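PDB 2OH1: acetyltransferase, GNAT family from Listeria monocytogenes str. 4b, which probably transfers an acetyl group from acetyl-coenzyme A to an amine of a substrate not yet identified, as other GNAT-family enzymes do. Local coordinates for residues A[35-38]-A[39-43]; A[86-89]-A[90-93]; A[146-149]-A[150-153]. All coordinates share one frame; numbering follows the deposited sequence. Where two conformers were deposited one is given.

Contact 1: residues A[35-38]-A[39-43]; sequences ARWL and KESGS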
loop_
_atom_site.group_PDB
_atom_site.type_symbol
_atom_site.label_atom_id
_atom_site.label_comp_id
_atom_site.label_asym_id
_atom_site.label_seq_id
_atom_site.Cartn_x
_atom_site.Cartn_y
_atom_site.Cartn_z
ATOM N N ALA A 35 -12.010 4.087 -6.667
ATOM C CA ALA A 35 -11.768 4.776 -7.931
ATOM C C ALA A 35 -12.829 5.867 -8.171
ATOM O O ALA A 35 -12.503 7.018 -8.590
ATOM C CB ALA A 35 -11.772 3.808 -9.084
ATOM N N ARG A 36 -14.099 5.512 -7.979
ATOM C CA ARG A 36 -15.210 6.453 -8.119
ATOM C C ARG A 36 -15.002 7.637 -7.185
ATOM O O ARG A 36 -15.213 8.828 -7.565
ATOM C CB ARG A 36 -16.537 5.756 -7.842
ATOM C CG ARG A 36 -17.017 4.848 -8.949
ATOM C CD ARG A 36 -18.312 4.213 -8.560
ATOM N NE ARG A 36 -18.752 3.237 -9.557
ATOM C CZ ARG A 36 -19.632 2.258 -9.339
ATOM N NH1 ARG A 36 -20.200 2.101 -8.142
ATOM N NH2 ARG A 36 -19.937 1.421 -10.325
ATOM N N TRP A 37 -14.587 7.343 -5.970
ATOM C CA TRP A 37 -14.422 8.390 -4.961
ATOM C C TRP A 37 -13.286 9.340 -5.335
ATOM O O TRP A 37 -13.408 10.566 -5.199
ATOM C CB TRP A 37 -14.194 7.787 -3.594
ATOM C CG TRP A 37 -14.204 8.776 -2.491
ATOM C CD1 TRP A 37 -15.272 9.160 -1.698
ATOM C CD2 TRP A 37 -13.063 9.481 -1.992
ATOM N NE1 TRP A 37 -14.848 10.071 -0.754
ATOM C CE2 TRP A 37 -13.509 10.290 -0.918
ATOM C CE3 TRP A 37 -11.728 9.522 -2.362
ATOM C CZ2 TRP A 37 -12.663 11.109 -0.236
ATOM C CZ3 TRP A 37 -10.886 10.357 -1.675
ATOM C CH2 TRP A 37 -11.357 11.119 -0.609
ATOM N N LEU A 38 -12.164 8.787 -5.807
ATOM C CA LEU A 38 -11.032 9.618 -6.283
ATOM C C LEU A 38 -11.439 10.552 -7.408
ATOM O O LEU A 38 -11.047 11.735 -7.410
ATOM C CB LEU A 38 -9.808 8.776 -6.724
ATOM C CG LEU A 38 -9.023 8.135 -5.600
ATOM C CD1 LEU A 38 -8.059 7.065 -6.171
ATOM C CD2 LEU A 38 -8.264 9.175 -4.815
ATOM N N LYS A 39 -12.207 10.067 -8.376
ATOM C CA LYS A 39 -12.692 10.911 -9.422
ATOM C C LYS A 39 -13.587 12.033 -8.887
ATOM O O LYS A 39 -13.407 13.218 -9.258
ATOM C CB LYS A 39 -13.472 10.136 -10.476
ATOM C CG LYS A 39 -14.053 10.988 -11.617
ATOM C CD LYS A 39 -12.962 11.675 -12.434
ATOM C CE LYS A 39 -13.564 12.707 -13.396
ATOM N NZ LYS A 39 -14.420 13.707 -12.708
ATOM N N GLU A 40 -14.570 11.662 -8.067
ATOM C CA GLU A 40 -15.591 12.602 -7.575
ATOM C C GLU A 40 -15.016 13.603 -6.647
ATOM O O GLU A 40 -15.553 14.716 -6.517
ATOM C CB GLU A 40 -16.705 11.872 -6.854
ATOM C CG GLU A 40 -17.656 11.168 -7.786
ATOM C CD GLU A 40 -18.230 12.110 -8.827
ATOM O OE1 GLU A 40 -19.112 12.937 -8.458
ATOM O OE2 GLU A 40 -17.775 12.032 -10.002
ATOM N N SER A 41 -13.910 13.263 -6.027
ATOM C CA SER A 41 -13.299 14.138 -5.071
ATOM C C SER A 41 -12.550 15.256 -5.774
ATOM O O SER A 41 -12.153 16.214 -5.135
ATOM C CB SER A 41 -12.394 13.373 -4.106
ATOM O OG SER A 41 -11.241 12.919 -4.755
ATOM N N GLY A 42 -12.363 15.120 -7.089
ATOM C CA GLY A 42 -11.742 16.151 -7.934
ATOM C C GLY A 42 -10.241 16.160 -7.807
ATOM O O GLY A 42 -9.538 17.003 -8.380
ATOM N N SER A 43 -9.748 15.195 -7.054
ATOM C CA SER A 43 -8.348 15.115 -6.735
ATOM C C SER A 43 -7.801 14.029 -7.666
ATOM O O SER A 43 -7.528 12.884 -7.219
ATOM C CB SER A 43 -8.198 14.777 -5.243
ATOM O OG SER A 43 -8.955 15.707 -4.455
#
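Ser-41 meets Trp-37 and Leu-38 at the C-terminal end of helix 24-40, the first long helix of this GNAT fold. Its CB lies over one face of the indole, 4.2 Å from the centroid of the six-membered ring of Trp-37 and only 9° off the ring normal, a CH-pi contact. The indole reaches this place because CG of Trp-37 stands opposite the backbone N (chi1 -172°), which lays the ring back along the helix toward the C-terminal end. The hydroxyl of the same serine turns to the backbone: OG donates to Leu-38 O at 2.9 Å. It approaches from above the carbonyl plane, and the first torsion of Ser-41 puts it there, between N and C of its own residue. Serine suits the position, being small enough to fit against the face of an indole and able to donate a hydrogen bond to a carbonyl near the helix end.

Behind these side chains runs the helical ladder. Lys-39 N bonds to Ala-35 O and Glu-40 N to Arg-36 O, both in nearly straight bonds; Ser-41 N still reaches Trp-37 O, but with the angle at its hydrogen reduced to 133°. CG of Glu-40 lies beside its own backbone N and comes 3.4 Å from Arg-36 O. Gly-42 then departs from helical angles with a positive phi, which a residue without a CB adopts easily.

Farther out, Trp-37 touches Arg-113 and approaches an unidentified bound molecule, probably from the crystallisation liquor, while the side chain of Leu-38 touches Phe-53. Past the glycine, a weak hydrogen bond from Ser-43 OG to Ser-41 O spans 3.3 Å.

Contact 2: residues A[86-89]-A[90-93]; sequences TPSD and WDTD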
loop_
_atom_site.group_PDB
_atom_site.type_symbol
_atom_site.label_atom_id
_atom_site.label_comp_id
_atom_site.label_asym_id
_atom_site.label_seq_id
_atom_site.Cartn_x
_atom_site.Cartn_y
_atom_site.Cartn_z
ATOM N N THR A 86 7.792 -8.925 -4.912
ATOM C CA THR A 86 8.860 -8.783 -5.866
ATOM C C THR A 86 8.512 -7.606 -6.763
ATOM O O THR A 86 7.352 -7.360 -6.967
ATOM C CB THR A 86 9.011 -10.095 -6.706
ATOM O OG1 THR A 86 7.786 -10.380 -7.377
ATOM C CG2 THR A 86 9.336 -11.292 -5.761
ATOM N N PRO A 87 9.519 -6.944 -7.316
ATOM C CA PRO A 87 9.156 -5.714 -8.076
ATOM C C PRO A 87 8.293 -6.043 -9.309
ATOM O O PRO A 87 8.574 -7.030 -10.013
ATOM C CB PRO A 87 10.498 -5.163 -8.500
ATOM C CG PRO A 87 11.510 -6.292 -8.310
ATOM C CD PRO A 87 10.968 -7.156 -7.245
ATOM N N SER A 88 7.238 -5.265 -9.508
ATOM C CA SER A 88 6.542 -5.300 -10.813
ATOM C C SER A 88 7.495 -4.794 -11.904
ATOM O O SER A 88 8.651 -4.335 -11.645
ATOM C CB SER A 88 5.299 -4.457 -10.775
ATOM O OG SER A 88 5.658 -3.079 -11.025
ATOM N N ASP A 89 7.047 -4.827 -13.156
ATOM C CA ASP A 89 7.872 -4.309 -14.267
ATOM C C ASP A 89 8.116 -2.776 -14.129
ATOM O O ASP A 89 9.161 -2.244 -14.544
ATOM C CB ASP A 89 7.199 -4.638 -15.624
ATOM C CG ASP A 89 6.986 -6.149 -15.836
ATOM O OD1 ASP A 89 7.863 -6.937 -15.375
ATOM O OD2 ASP A 89 5.953 -6.533 -16.476
ATOM N N TRP A 90 7.133 -2.073 -13.560
ATOM C CA TRP A 90 7.216 -0.644 -13.329
ATOM C C TRP A 90 8.227 -0.384 -12.197
ATOM O O TRP A 90 9.093 0.482 -12.314
ATOM C CB TRP A 90 5.855 -0.121 -12.901
ATOM C CG TRP A 90 5.876 1.263 -12.342
ATOM C CD1 TRP A 90 5.943 1.609 -11.032
ATOM C CD2 TRP A 90 5.915 2.491 -13.082
ATOM N NE1 TRP A 90 6.014 2.960 -10.901
ATOM C CE2 TRP A 90 5.975 3.529 -12.140
ATOM C CE3 TRP A 90 5.880 2.804 -14.425
ATOM C CZ2 TRP A 90 5.945 4.858 -12.501
ATOM C CZ3 TRP A 90 5.914 4.162 -14.788
ATOM C CH2 TRP A 90 5.912 5.136 -13.839
ATOM N N ASP A 91 8.099 -1.143 -11.094
ATOM C CA ASP A 91 9.027 -0.978 -9.943
ATOM C C ASP A 91 10.438 -1.161 -10.432
ATOM O O ASP A 91 11.371 -0.415 -10.135
ATOM C CB ASP A 91 8.748 -1.986 -8.813
ATOM C CG ASP A 91 7.391 -1.848 -8.226
ATOM O OD1 ASP A 91 6.968 -0.680 -8.004
ATOM O OD2 ASP A 91 6.706 -2.872 -7.891
ATOM N N THR A 92 10.646 -2.188 -11.274
ATOM C CA THR A 92 11.995 -2.465 -11.737
ATOM C C THR A 92 12.530 -1.342 -12.602
ATOM O O THR A 92 13.679 -0.981 -12.447
ATOM C CB THR A 92 12.012 -3.772 -12.544
ATOM O OG1 THR A 92 11.814 -4.878 -11.651
ATOM C CG2 THR A 92 13.313 -3.919 -13.360
ATOM N N ASP A 93 11.711 -0.792 -13.497
ATOM C CA ASP A 93 12.138 0.338 -14.329
ATOM C C ASP A 93 12.438 1.586 -13.490
ATOM O O ASP A 93 13.489 2.223 -13.614
ATOM C CB ASP A 93 11.029 0.674 -15.389
ATOM C CG ASP A 93 11.438 1.725 -16.328
ATOM O OD1 ASP A 93 12.237 1.360 -17.197
ATOM O OD2 ASP A 93 11.008 2.890 -16.204
HETATM O O HOH W 1 10.177 -7.074 -12.109
#
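A capping box opens helix 89-95, with Ser-88 as the N-cap residue and Asp-91 as its partner three residues on. Ser-88 OG accepts from Asp-91 N at 3.1 Å in a nearly straight bond (173°), and more weakly from Trp-90 N, so one hydroxyl serves two amides of the first turn. In return, Asp-91 OD2 takes the backbone N-H of Ser-88 at 2.9 Å, on the anti side of the carboxylate and somewhat out of its plane. This is possible because CG of Asp-91 lies beside its own backbone N (chi1 -62°), folding the carboxylate back toward the cap. The same OD2, in a buried residue, is gripped by His-107 NE2 of strand 103-111 as well, with a weak third bond from Ser-88 OG.

Pro-87 packs before the cap, its CB 3.6 Å from Asp-91 CB and 3.4 Å from Thr-92 OG1. One water ties Pro-87 to Thr-92, donating to Pro-87 O at 2.6 Å and bonding Thr-92 OG1 at 2.8 Å. Proline suits this place because its rigid ring holds CB against Asp-91 CB just ahead of the cap. Trp-90 leads away from the cap: its NE1 bonds Asp-143, and His-51 and Phe-169 meet it edge-to-face. Reciprocal bonding of serine hydroxyl and acidic side chain to each other's backbone N-H is the classic capping box of a helix N-terminus.

Contact 3: residues A[146-149]-A[150-153]; sequences ESNE and TLNQ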
loop_
_atom_site.group_PDB
_atom_site.type_symbol
_atom_site.label_atom_id
_atom_site.label_comp_id
_atom_site.label_asym_id
_atom_site.label_seq_id
_atom_site.Cartn_x
_atom_site.Cartn_y
_atom_site.Cartn_z
ATOM N N GLU A 146 5.234 13.468 -7.656
ATOM C CA GLU A 146 5.986 14.610 -7.125
ATOM C C GLU A 146 5.118 15.805 -6.701
ATOM O O GLU A 146 5.588 16.658 -5.934
ATOM C CB GLU A 146 7.055 15.074 -8.112
ATOM C CG GLU A 146 6.532 15.780 -9.341
ATOM C CD GLU A 146 7.647 16.163 -10.297
ATOM O OE1 GLU A 146 8.812 16.271 -9.847
ATOM O OE2 GLU A 146 7.355 16.366 -11.490
ATOM N N SER A 147 3.886 15.897 -7.206
ATOM C CA SER A 147 3.026 17.022 -6.887
ATOM C C SER A 147 2.054 16.863 -5.726
ATOM O O SER A 147 1.410 17.858 -5.352
ATOM C CB SER A 147 2.232 17.374 -8.141
ATOM O OG SER A 147 1.493 16.256 -8.610
ATOM N N ASN A 148 1.928 15.657 -5.142
ATOM C CA ASN A 148 1.017 15.467 -4.001
ATOM C C ASN A 148 1.755 15.780 -2.702
ATOM O O ASN A 148 2.408 14.913 -2.108
ATOM C CB ASN A 148 0.426 14.060 -3.948
ATOM C CG ASN A 148 -0.682 13.937 -2.957
ATOM O OD1 ASN A 148 -0.733 14.630 -1.937
ATOM N ND2 ASN A 148 -1.604 13.020 -3.243
ATOM N N GLU A 149 1.654 17.035 -2.269
ATOM C CA GLU A 149 2.408 17.486 -1.122
ATOM C C GLU A 149 2.038 16.689 0.132
ATOM O O GLU A 149 2.891 16.254 0.863
ATOM C CB GLU A 149 2.236 18.992 -0.866
ATOM C CG GLU A 149 2.938 19.395 0.412
ATOM C CD GLU A 149 3.529 20.795 0.409
ATOM O OE1 GLU A 149 2.928 21.709 -0.205
ATOM O OE2 GLU A 149 4.588 20.966 1.060
ATOM N N THR A 150 0.740 16.501 0.367
ATOM C CA THR A 150 0.316 15.904 1.632
ATOM C C THR A 150 0.706 14.427 1.703
ATOM O O THR A 150 1.107 13.938 2.752
ATOM C CB THR A 150 -1.193 16.159 1.910
ATOM O OG1 THR A 150 -1.971 15.543 0.904
ATOM C CG2 THR A 150 -1.466 17.667 1.902
ATOM N N LEU A 151 0.662 13.733 0.579
ATOM C CA LEU A 151 1.028 12.333 0.582
ATOM C C LEU A 151 2.525 12.173 0.746
ATOM O O LEU A 151 2.944 11.318 1.473
ATOM C CB LEU A 151 0.549 11.643 -0.691
ATOM C CG LEU A 151 0.492 10.117 -0.704
ATOM C CD1 LEU A 151 -0.258 9.571 0.505
ATOM C CD2 LEU A 151 -0.122 9.617 -2.054
ATOM N N ASN A 152 3.308 12.997 0.043
ATOM C CA ASN A 152 4.772 12.993 0.221
ATOM C C ASN A 152 5.120 13.293 1.682
ATOM O O ASN A 152 5.948 12.584 2.269
ATOM C CB ASN A 152 5.467 13.975 -0.719
ATOM C CG ASN A 152 5.638 13.411 -2.140
ATOM O OD1 ASN A 152 6.476 12.543 -2.402
ATOM N ND2 ASN A 152 4.829 13.907 -3.066
ATOM N N GLN A 153 4.455 14.292 2.280
ATOM C CA GLN A 153 4.695 14.607 3.710
ATOM C C GLN A 153 4.418 13.387 4.589
ATOM O O GLN A 153 5.146 13.110 5.540
ATOM C CB GLN A 153 3.851 15.770 4.218
ATOM C CG GLN A 153 4.289 17.084 3.757
ATOM C CD GLN A 153 3.284 18.214 4.062
ATOM O OE1 GLN A 153 2.094 18.127 3.734
ATOM N NE2 GLN A 153 3.785 19.299 4.612
HETATM O O HOH W 2 -2.887 16.049 -1.411
#
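Asn-148 O takes two N-H groups from Asn-152: the backbone N at 3.0 Å, in a nearly straight bond (169° at the hydrogen), and the side-chain ND2 at 2.8 Å, from well above the carbonyl plane. The second bond follows from chi1 of -80° in Asn-152, which sets its amide beside its own backbone N and back over the start of the helix. Both ends of that buried amide have partners beyond the turn: OD1 is hydrogen-bonded to Tyr-172 OH, and ND2 also bonds Ile-145 O. An asparagine suits the place because it offers donor and acceptor together.

Asn-148 is in turn the N-cap of helix 149-157, which follows strand 139-145 in the GNAT fold. Its OD1 accepts from Leu-151 N at 3.0 Å, the donor standing above the plane of the side-chain amide. A water donates to the same OD1 at 2.6 Å and bonds Thr-150 OG1, linking the cap residue to the first turn, while Asn-148 ND2 has a weak hydrogen bond to Gln-45.

Leu-151 CB comes within 3.5 Å of Asn-148 CG, and the leucine side chain goes on to Cys-144 of the neighbouring strand. On the outer side Gln-153 lies across Glu-149, their amide and carboxylate planes 41° apart, with OE1 of Gln-153 3.7 Å from CG of Glu-149.

Overall arrangement
Along the chain the three contacts follow one another without overlap, all within the acetyltransferase domain. Contact 1 closes helix 24-40, whereas contacts 2 and 3 open helices 89-95 and 149-157 after strands 77-84 and 139-145. Those two strands belong to one mixed sheet, with strand 103-111 between them. The centres of contacts 1 and 3 are about 17 Å apart, those of 2 and 3 about 22 Å, and those of 1 and 2 about 26 Å; none touches another. Each lies at one end of a different helix, at the surface, and Trp-90 NE1 of contact 2 is hydrogen-bonded to Asp-143 of strand 139-145, the strand that leads into contact 3.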